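Hypothetical shikimate 5-dehydrogenase-like protein HI0607 (Haemophilus influenzae, PDB 1NPY) catalyses the NADP(+)-dependent oxidation of shikimate to 3-dehydroshikimate in vitro, though so weakly that its biological substrate may be another compound. Local coordinates at residues T102-L116 / Q231-E245. Numbering follows the deposited sequence.
Sequences TDYIAIVKLIEKYHL and QTISGAAVIVLQAVE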
ATOM      1  N   THR A 102       6.378  -2.646  -0.083  1.00  8.76           N
ATOM      2  CA  THR A 102       5.502  -3.188  -1.113  1.00  9.62           C
ATOM      3  C   THR A 102       4.258  -2.353  -1.385  1.00 10.20           C
ATOM      4  O   THR A 102       3.613  -2.561  -2.407  1.00 10.02           O
ATOM      5  CB  THR A 102       5.094  -4.640  -0.877  1.00  9.58           C
ATOM      6  OG1 THR A 102       4.402  -4.770   0.366  1.00 10.39           O
ATOM      7  CG2 THR A 102       6.272  -5.575  -0.847  1.00  8.84           C
ATOM      8  N   ASP A 103       3.924  -1.392  -0.532  1.00  9.88           N
ATOM      9  CA  ASP A 103       2.924  -0.418  -0.936  1.00 10.21           C
ATOM     10  C   ASP A 103       3.419   0.418  -2.122  1.00 10.75           C
ATOM     11  O   ASP A 103       2.698   0.587  -3.105  1.00 10.15           O
ATOM     12  CB  ASP A 103       2.583   0.499   0.223  1.00 11.54           C
ATOM     13  CG  ASP A 103       1.706  -0.171   1.253  1.00 15.06           C
ATOM     14  OD1 ASP A 103       0.855  -1.041   0.931  1.00 17.72           O
ATOM     15  OD2 ASP A 103       1.782   0.227   2.430  1.00 17.74           O
ATOM     16  N   TYR A 104       4.647   0.927  -2.025  1.00  9.86           N
ATOM     17  CA  TYR A 104       5.287   1.622  -3.127  1.00  9.56           C
ATOM     18  C   TYR A 104       5.359   0.730  -4.373  1.00 11.33           C
ATOM     19  O   TYR A 104       4.980   1.144  -5.471  1.00 12.31           O
ATOM     20  CB  TYR A 104       6.670   2.120  -2.677  1.00 10.88           C
ATOM     21  CG  TYR A 104       7.516   2.648  -3.808  1.00  7.43           C
ATOM     22  CD1 TYR A 104       7.404   3.973  -4.227  1.00  9.88           C
ATOM     23  CD2 TYR A 104       8.378   1.803  -4.516  1.00 11.33           C
ATOM     24  CE1 TYR A 104       8.124   4.434  -5.320  1.00 11.78           C
ATOM     25  CE2 TYR A 104       9.114   2.274  -5.585  1.00 13.45           C
ATOM     26  CZ  TYR A 104       8.993   3.589  -5.973  1.00 17.49           C
ATOM     27  OH  TYR A 104       9.727   4.024  -7.062  1.00 19.24           O
ATOM     28  N   ILE A 105       5.846  -0.499  -4.214  1.00 10.38           N
ATOM     29  CA  ILE A 105       5.949  -1.422  -5.345  1.00 11.74           C
ATOM     30  C   ILE A 105       4.577  -1.629  -5.980  1.00 11.45           C
ATOM     31  O   ILE A 105       4.459  -1.618  -7.206  1.00 11.88           O
ATOM     32  CB  ILE A 105       6.630  -2.740  -4.943  1.00 11.33           C
ATOM     33  CG1 ILE A 105       8.057  -2.489  -4.453  1.00 13.02           C
ATOM     34  CG2 ILE A 105       6.715  -3.734  -6.096  1.00 15.06           C
ATOM     35  CD1 ILE A 105       8.681  -3.677  -3.779  1.00 13.33           C
ATOM     36  N   ALA A 106       3.553  -1.866  -5.167  1.00 12.26           N
ATOM     37  CA  ALA A 106       2.202  -2.099  -5.682  1.00 12.72           C
ATOM     38  C   ALA A 106       1.687  -0.921  -6.495  1.00 11.99           C
ATOM     39  O   ALA A 106       1.053  -1.124  -7.536  1.00 11.82           O
ATOM     40  CB  ALA A 106       1.219  -2.432  -4.547  1.00 11.84           C
ATOM     41  N   ILE A 107       1.981   0.298  -6.057  1.00 12.23           N
ATOM     42  CA  ILE A 107       1.423   1.467  -6.725  1.00 12.31           C
ATOM     43  C   ILE A 107       2.114   1.632  -8.083  1.00 11.36           C
ATOM     44  O   ILE A 107       1.457   1.837  -9.105  1.00 11.49           O
ATOM     45  CB  ILE A 107       1.460   2.753  -5.887  1.00 12.64           C
ATOM     46  CG1 ILE A 107       0.526   2.622  -4.677  1.00 15.24           C
ATOM     47  CG2 ILE A 107       0.944   3.883  -6.781  1.00 11.41           C
ATOM     48  CD1 ILE A 107       1.020   3.330  -3.465  1.00 18.13           C
ATOM     49  N   VAL A 108       3.428   1.439  -8.098  1.00 11.16           N
ATOM     50  CA  VAL A 108       4.197   1.454  -9.347  1.00 11.50           C
ATOM     51  C   VAL A 108       3.655   0.399 -10.314  1.00 12.02           C
ATOM     52  O   VAL A 108       3.483   0.670 -11.508  1.00 12.47           O
ATOM     53  CB  VAL A 108       5.690   1.188  -9.081  1.00 10.52           C
ATOM     54  CG1 VAL A 108       6.450   0.958 -10.408  1.00 13.27           C
ATOM     55  CG2 VAL A 108       6.340   2.317  -8.297  1.00 11.05           C
ATOM     56  N   LYS A 109       3.424  -0.815  -9.824  1.00 11.55           N
ATOM     57  CA  LYS A 109       2.819  -1.867 -10.620  1.00 12.53           C
ATOM     58  C   LYS A 109       1.433  -1.572 -11.182  1.00 12.49           C
ATOM     59  O   LYS A 109       1.149  -1.919 -12.334  1.00 13.69           O
ATOM     60  CB  LYS A 109       2.825  -3.223  -9.895  1.00 12.96           C
ATOM     61  CG  LYS A 109       4.231  -3.810  -9.726  1.00 19.36           C
ATOM     62  CD  LYS A 109       4.238  -5.287  -9.346  1.00 24.92           C
ATOM     63  CE  LYS A 109       5.590  -5.996  -9.551  1.00 29.75           C
ATOM     64  NZ  LYS A 109       6.443  -5.363 -10.604  1.00 33.56           N
ATOM     65  N   LEU A 110       0.563  -0.951 -10.388  1.00 11.48           N
ATOM     66  CA  LEU A 110      -0.756  -0.581 -10.868  1.00 10.95           C
ATOM     67  C   LEU A 110      -0.749   0.549 -11.897  1.00 11.31           C
ATOM     68  O   LEU A 110      -1.552   0.543 -12.845  1.00 11.09           O
ATOM     69  CB  LEU A 110      -1.634  -0.213  -9.671  1.00 12.17           C
ATOM     70  CG  LEU A 110      -1.987  -1.413  -8.797  1.00 12.72           C
ATOM     71  CD1 LEU A 110      -2.439  -0.939  -7.428  1.00 16.04           C
ATOM     72  CD2 LEU A 110      -3.090  -2.236  -9.468  1.00 15.12           C
ATOM     73  N   ILE A 111       0.181   1.487 -11.749  1.00 11.30           N
ATOM     74  CA  ILE A 111       0.335   2.566 -12.720  1.00 13.49           C
ATOM     75  C   ILE A 111       0.640   1.915 -14.063  1.00 14.92           C
ATOM     76  O   ILE A 111       0.048   2.245 -15.091  1.00 14.61           O
ATOM     77  CB  ILE A 111       1.445   3.557 -12.286  1.00 13.85           C
ATOM     78  CG1 ILE A 111       0.897   4.457 -11.171  1.00 12.83           C
ATOM     79  CG2 ILE A 111       1.915   4.446 -13.426  1.00 17.58           C
ATOM     80  CD1 ILE A 111       1.983   5.247 -10.417  1.00 14.46           C
ATOM     81  N   GLU A 112       1.575   0.975 -14.044  1.00 14.61           N
ATOM     82  CA  GLU A 112       1.916   0.229 -15.250  1.00 17.51           C
ATOM     83  C   GLU A 112       0.760  -0.626 -15.766  1.00 16.98           C
ATOM     84  O   GLU A 112       0.414  -0.595 -16.948  1.00 17.33           O
ATOM     85  CB  GLU A 112       3.141  -0.642 -14.983  1.00 18.60           C
ATOM     86  CG  GLU A 112       3.550  -1.408 -16.233  1.00 23.17           C
ATOM     87  CD  GLU A 112       4.914  -2.050 -16.102  1.00 31.60           C
ATOM     88  OE1 GLU A 112       4.967  -3.279 -15.876  1.00 37.04           O
ATOM     89  OE2 GLU A 112       5.925  -1.327 -16.249  1.00 37.85           O
ATOM     90  N   LYS A 113       0.144  -1.398 -14.878  1.00 16.66           N
ATOM     91  CA  LYS A 113      -0.936  -2.294 -15.267  1.00 16.81           C
ATOM     92  C   LYS A 113      -2.064  -1.584 -16.004  1.00 16.68           C
ATOM     93  O   LYS A 113      -2.568  -2.063 -17.015  1.00 16.98           O
ATOM     94  CB  LYS A 113      -1.510  -2.994 -14.041  1.00 17.72           C
ATOM     95  CG  LYS A 113      -2.638  -3.926 -14.409  1.00 22.47           C
ATOM     96  CD  LYS A 113      -3.066  -4.781 -13.230  1.00 26.50           C
ATOM     97  CE  LYS A 113      -4.359  -5.508 -13.566  1.00 30.68           C
ATOM     98  NZ  LYS A 113      -4.509  -6.633 -12.604  1.00 32.98           N
ATOM     99  N   TYR A 114      -2.440  -0.418 -15.510  1.00 15.51           N
ATOM    100  CA  TYR A 114      -3.518   0.377 -16.085  1.00 15.83           C
ATOM    101  C   TYR A 114      -3.033   1.312 -17.203  1.00 15.82           C
ATOM    102  O   TYR A 114      -3.794   2.139 -17.720  1.00 15.45           O
ATOM    103  CB  TYR A 114      -4.228   1.133 -14.960  1.00 16.33           C
ATOM    104  CG  TYR A 114      -5.196   0.267 -14.181  1.00 16.26           C
ATOM    105  CD1 TYR A 114      -6.496   0.095 -14.632  1.00 19.73           C
ATOM    106  CD2 TYR A 114      -4.782  -0.441 -13.060  1.00 16.13           C
ATOM    107  CE1 TYR A 114      -7.384  -0.715 -13.960  1.00 21.87           C
ATOM    108  CE2 TYR A 114      -5.646  -1.262 -12.388  1.00 17.21           C
ATOM    109  CZ  TYR A 114      -6.950  -1.383 -12.839  1.00 21.06           C
ATOM    110  OH  TYR A 114      -7.840  -2.197 -12.188  1.00 23.05           O
ATOM    111  N   HIS A 115      -1.765   1.190 -17.578  1.00 15.98           N
ATOM    112  CA  HIS A 115      -1.160   1.999 -18.639  1.00 18.67           C
ATOM    113  C   HIS A 115      -1.441   3.486 -18.461  1.00 17.44           C
ATOM    114  O   HIS A 115      -1.862   4.196 -19.386  1.00 17.92           O
ATOM    115  CB  HIS A 115      -1.650   1.521 -19.999  1.00 19.68           C
ATOM    116  CG  HIS A 115      -1.499   0.051 -20.210  1.00 25.69           C
ATOM    117  ND1 HIS A 115      -0.269  -0.572 -20.249  1.00 32.41           N
ATOM    118  CD2 HIS A 115      -2.423  -0.913 -20.432  1.00 30.94           C
ATOM    119  CE1 HIS A 115      -0.443  -1.862 -20.471  1.00 30.82           C
ATOM    120  NE2 HIS A 115      -1.739  -2.094 -20.583  1.00 31.98           N
ATOM    121  N   LEU A 116      -1.237   3.977 -17.244  1.00 15.81           N
ATOM    122  CA  LEU A 116      -1.504   5.388 -17.007  1.00 15.88           C
ATOM    123  C   LEU A 116      -0.447   6.164 -17.779  1.00 16.06           C
ATOM    124  O   LEU A 116       0.709   5.760 -17.833  1.00 16.85           O
ATOM    125  CB  LEU A 116      -1.426   5.750 -15.521  1.00 15.77           C
ATOM    126  CG  LEU A 116      -2.431   4.949 -14.691  1.00 14.24           C
ATOM    127  CD1 LEU A 116      -2.501   5.489 -13.282  1.00 12.60           C
ATOM    128  CD2 LEU A 116      -3.847   4.947 -15.292  1.00 16.30           C
ATOM    129  N   GLN A 231     -12.274   5.131 -15.876  1.00 15.10           N
ATOM    130  CA  GLN A 231     -11.453   4.029 -15.404  1.00 15.17           C
ATOM    131  C   GLN A 231     -11.313   4.156 -13.895  1.00 14.33           C
ATOM    132  O   GLN A 231     -11.155   5.272 -13.406  1.00 14.32           O
ATOM    133  CB  GLN A 231     -10.082   4.116 -16.058  1.00 15.78           C
ATOM    134  CG  GLN A 231      -9.124   3.016 -15.669  1.00 22.10           C
ATOM    135  CD  GLN A 231      -7.835   3.090 -16.461  1.00 29.13           C
ATOM    136  OE1 GLN A 231      -7.824   2.815 -17.659  1.00 36.74           O
ATOM    137  NE2 GLN A 231      -6.751   3.468 -15.800  1.00 32.41           N
ATOM    138  N   THR A 232     -11.448   3.058 -13.166  1.00 14.44           N
ATOM    139  CA  THR A 232     -11.223   3.068 -11.724  1.00 14.13           C
ATOM    140  C   THR A 232     -10.211   2.035 -11.243  1.00 13.89           C
ATOM    141  O   THR A 232     -10.090   0.946 -11.805  1.00 14.62           O
ATOM    142  CB  THR A 232     -12.501   2.832 -10.932  1.00 13.95           C
ATOM    143  OG1 THR A 232     -13.043   1.538 -11.217  1.00 17.24           O
ATOM    144  CG2 THR A 232     -13.581   3.815 -11.261  1.00 13.93           C
ATOM    145  N   ILE A 233      -9.479   2.432 -10.211  1.00 11.97           N
ATOM    146  CA  ILE A 233      -8.525   1.605  -9.471  1.00 12.60           C
ATOM    147  C   ILE A 233      -8.900   1.705  -7.998  1.00 12.83           C
ATOM    148  O   ILE A 233      -9.014   2.814  -7.493  1.00 11.12           O
ATOM    149  CB  ILE A 233      -7.081   2.099  -9.680  1.00 12.37           C
ATOM    150  CG1 ILE A 233      -6.810   2.266 -11.172  1.00 14.30           C
ATOM    151  CG2 ILE A 233      -6.053   1.106  -9.079  1.00 14.61           C
ATOM    152  CD1 ILE A 233      -5.438   2.780 -11.452  1.00 12.47           C
ATOM    153  N   SER A 234      -9.121   0.576  -7.330  1.00 13.97           N
ATOM    154  CA  SER A 234      -9.691   0.560  -5.989  1.00 15.31           C
ATOM    155  C   SER A 234      -8.612   0.169  -4.999  1.00 14.91           C
ATOM    156  O   SER A 234      -7.622  -0.440  -5.389  1.00 12.43           O
ATOM    157  CB  SER A 234     -10.835  -0.461  -5.965  1.00 18.02           C
ATOM    158  OG  SER A 234     -10.929  -1.023  -4.672  1.00 22.34           O
ATOM    159  N   GLY A 235      -8.783   0.517  -3.731  1.00 15.60           N
ATOM    160  CA  GLY A 235      -7.782   0.254  -2.715  1.00 15.29           C
ATOM    161  C   GLY A 235      -7.598  -1.223  -2.424  1.00 15.21           C
ATOM    162  O   GLY A 235      -6.551  -1.638  -1.920  1.00 15.09           O
ATOM    163  N   ALA A 236      -8.615  -2.019  -2.730  1.00 15.76           N
ATOM    164  CA  ALA A 236      -8.516  -3.462  -2.557  1.00 15.74           C
ATOM    165  C   ALA A 236      -7.398  -4.034  -3.426  1.00 15.45           C
ATOM    166  O   ALA A 236      -6.692  -4.952  -3.006  1.00 15.11           O
ATOM    167  CB  ALA A 236      -9.826  -4.142  -2.856  1.00 16.85           C
ATOM    168  N   ALA A 237      -7.283  -3.533  -4.652  1.00 15.52           N
ATOM    169  CA  ALA A 237      -6.182  -3.948  -5.510  1.00 14.84           C
ATOM    170  C   ALA A 237      -4.819  -3.654  -4.895  1.00 13.80           C
ATOM    171  O   ALA A 237      -3.889  -4.433  -5.133  1.00 11.69           O
ATOM    172  CB  ALA A 237      -6.251  -3.293  -6.876  1.00 15.22           C
ATOM    173  N   VAL A 238      -4.687  -2.507  -4.222  1.00 11.72           N
ATOM    174  CA  VAL A 238      -3.456  -2.148  -3.545  1.00 11.67           C
ATOM    175  C   VAL A 238      -3.159  -3.132  -2.419  1.00 10.35           C
ATOM    176  O   VAL A 238      -2.049  -3.663  -2.325  1.00 11.51           O
ATOM    177  CB  VAL A 238      -3.433  -0.699  -3.029  1.00 11.58           C
ATOM    178  CG1 VAL A 238      -2.137  -0.425  -2.330  1.00  9.65           C
ATOM    179  CG2 VAL A 238      -3.548   0.307  -4.168  1.00 12.16           C
ATOM    180  N   ILE A 239      -4.145  -3.405  -1.565  1.00 10.76           N
ATOM    181  CA  ILE A 239      -3.891  -4.265  -0.409  1.00 10.35           C
ATOM    182  C   ILE A 239      -3.495  -5.658  -0.863  1.00 10.46           C
ATOM    183  O   ILE A 239      -2.583  -6.279  -0.293  1.00 11.49           O
ATOM    184  CB  ILE A 239      -5.109  -4.347   0.510  1.00 11.32           C
ATOM    185  CG1 ILE A 239      -5.337  -2.989   1.171  1.00 13.20           C
ATOM    186  CG2 ILE A 239      -4.923  -5.384   1.602  1.00 16.02           C
ATOM    187  CD1 ILE A 239      -6.531  -2.962   2.075  1.00 19.56           C
ATOM    188  N   VAL A 240      -4.207  -6.152  -1.870  1.00  9.57           N
ATOM    189  CA  VAL A 240      -3.887  -7.480  -2.367  1.00 10.27           C
ATOM    190  C   VAL A 240      -2.507  -7.554  -3.020  1.00  9.53           C
ATOM    191  O   VAL A 240      -1.732  -8.471  -2.729  1.00  8.75           O
ATOM    192  CB  VAL A 240      -4.982  -8.025  -3.306  1.00 10.65           C
ATOM    193  CG1 VAL A 240      -4.495  -9.349  -3.925  1.00 11.40           C
ATOM    194  CG2 VAL A 240      -6.272  -8.226  -2.533  1.00 12.45           C
ATOM    195  N   LEU A 241      -2.153  -6.598  -3.870  1.00 10.01           N
ATOM    196  CA  LEU A 241      -0.901  -6.676  -4.604  1.00 11.36           C
ATOM    197  C   LEU A 241       0.260  -6.478  -3.645  1.00 11.28           C
ATOM    198  O   LEU A 241       1.271  -7.167  -3.792  1.00 10.47           O
ATOM    199  CB  LEU A 241      -0.852  -5.631  -5.726  1.00 12.25           C
ATOM    200  CG  LEU A 241       0.377  -5.657  -6.641  1.00 14.84           C
ATOM    201  CD1 LEU A 241       0.636  -7.073  -7.150  1.00 18.32           C
ATOM    202  CD2 LEU A 241       0.127  -4.669  -7.796  1.00 17.83           C
ATOM    203  N   GLN A 242       0.127  -5.585  -2.664  1.00 10.58           N
ATOM    204  CA  GLN A 242       1.227  -5.405  -1.722  1.00 11.93           C
ATOM    205  C   GLN A 242       1.476  -6.676  -0.923  1.00 10.48           C
ATOM    206  O   GLN A 242       2.638  -7.024  -0.717  1.00 11.61           O
ATOM    207  CB  GLN A 242       1.073  -4.207  -0.802  1.00 12.14           C
ATOM    208  CG  GLN A 242       0.047  -4.342   0.281  1.00 18.46           C
ATOM    209  CD  GLN A 242      -0.579  -3.046   0.784  1.00 32.36           C
ATOM    210  OE1 GLN A 242      -1.087  -2.249  -0.010  1.00 40.51           O
ATOM    211  NE2 GLN A 242      -0.601  -2.854   2.106  1.00 34.68           N
ATOM    212  N   ALA A 243       0.419  -7.413  -0.597  1.00  8.96           N
ATOM    213  CA  ALA A 243       0.544  -8.702   0.093  1.00  9.65           C
ATOM    214  C   ALA A 243       1.164  -9.801  -0.770  1.00  9.25           C
ATOM    215  O   ALA A 243       2.009 -10.580  -0.319  1.00  8.62           O
ATOM    216  CB  ALA A 243      -0.806  -9.142   0.614  1.00 10.57           C
ATOM    217  N   VAL A 244       0.709  -9.879  -2.016  1.00  9.73           N
ATOM    218  CA  VAL A 244       1.309 -10.770  -3.021  1.00 10.10           C
ATOM    219  C   VAL A 244       2.809 -10.538  -3.153  1.00  9.61           C
ATOM    220  O   VAL A 244       3.570 -11.494  -3.258  1.00  9.53           O
ATOM    221  CB  VAL A 244       0.568 -10.651  -4.364  1.00 10.08           C
ATOM    222  CG1 VAL A 244       1.337 -11.367  -5.462  1.00 12.39           C
ATOM    223  CG2 VAL A 244      -0.823 -11.264  -4.218  1.00 12.48           C
ATOM    224  N   GLU A 245       3.237  -9.282  -3.203  1.00  9.40           N
ATOM    225  CA  GLU A 245       4.650  -8.964  -3.367  1.00  9.83           C
ATOM    226  C   GLU A 245       5.446  -9.451  -2.143  1.00  8.40           C
ATOM    227  O   GLU A 245       6.565  -9.963  -2.270  1.00  8.10           O
ATOM    228  CB  GLU A 245       4.886  -7.472  -3.631  1.00 10.70           C
ATOM    229  CG  GLU A 245       4.264  -6.996  -4.948  1.00 14.27           C
ATOM    230  CD  GLU A 245       5.065  -7.372  -6.173  1.00 21.36           C
ATOM    231  OE1 GLU A 245       6.303  -7.422  -6.044  1.00 25.78           O
ATOM    232  OE2 GLU A 245       4.468  -7.579  -7.259  1.00 31.75           O
TER
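The hydroxyl of Thr102 donates to the carbonyl oxygen of Gln242, OG1 to O 3.1 Å, coming in above the carbonyl plane. The chi1 of Thr102, 60°, sets OG1 between the backbone N and the carbonyl carbon, and leaves CG2 to rest 3.6 Å from CB of Glu245. Here the backbones come nearest, the CA atoms of Thr102 and Gln242 4.9 Å apart, and one turn on the small CB of Ala106 packs against CG of Leu241 and the backbone of Gln242. The helix axes pass 8.2 Å apart at 117°, nearer to a right angle than to antiparallel. Such a pair is how a shikimate dehydrogenase joins its two alpha/beta domains: helix 102-113 leads from the substrate-binding domain into the Rossmann-type NADP domain, and helix 235-251 returns from the last strand of its parallel sheet. Asp103, inferred to bind substrate, lies near Lys67, the inferred proton donor/acceptor, consistent with a place at the cleft between the domains, while Val238 touches Met130 of the likely NADP site. Further along helix 102-113, Leu110 splits its methyls, CD1 meeting CG2 of Val238 at 3.7 Å and CD2 turning to Ala237. Beyond the helix end, Ile233 lays its CG1 almost centrally over one face of the Tyr114 ring, a CH-pi contact 3.8 Å from the centroid and 6° off the normal. CD1 of Ile233 reaches on toward Leu116, whose N closes the Schellman motif onto Ile111 O, with His115 at C-prime. On the exposed side of helix 102-113, Lys109 and Glu245 meet from opposite directions, OE2 of Glu245 lying against CD and CE of Lys109, while NZ stays 4.5 Å from OE2, beyond a salt bridge.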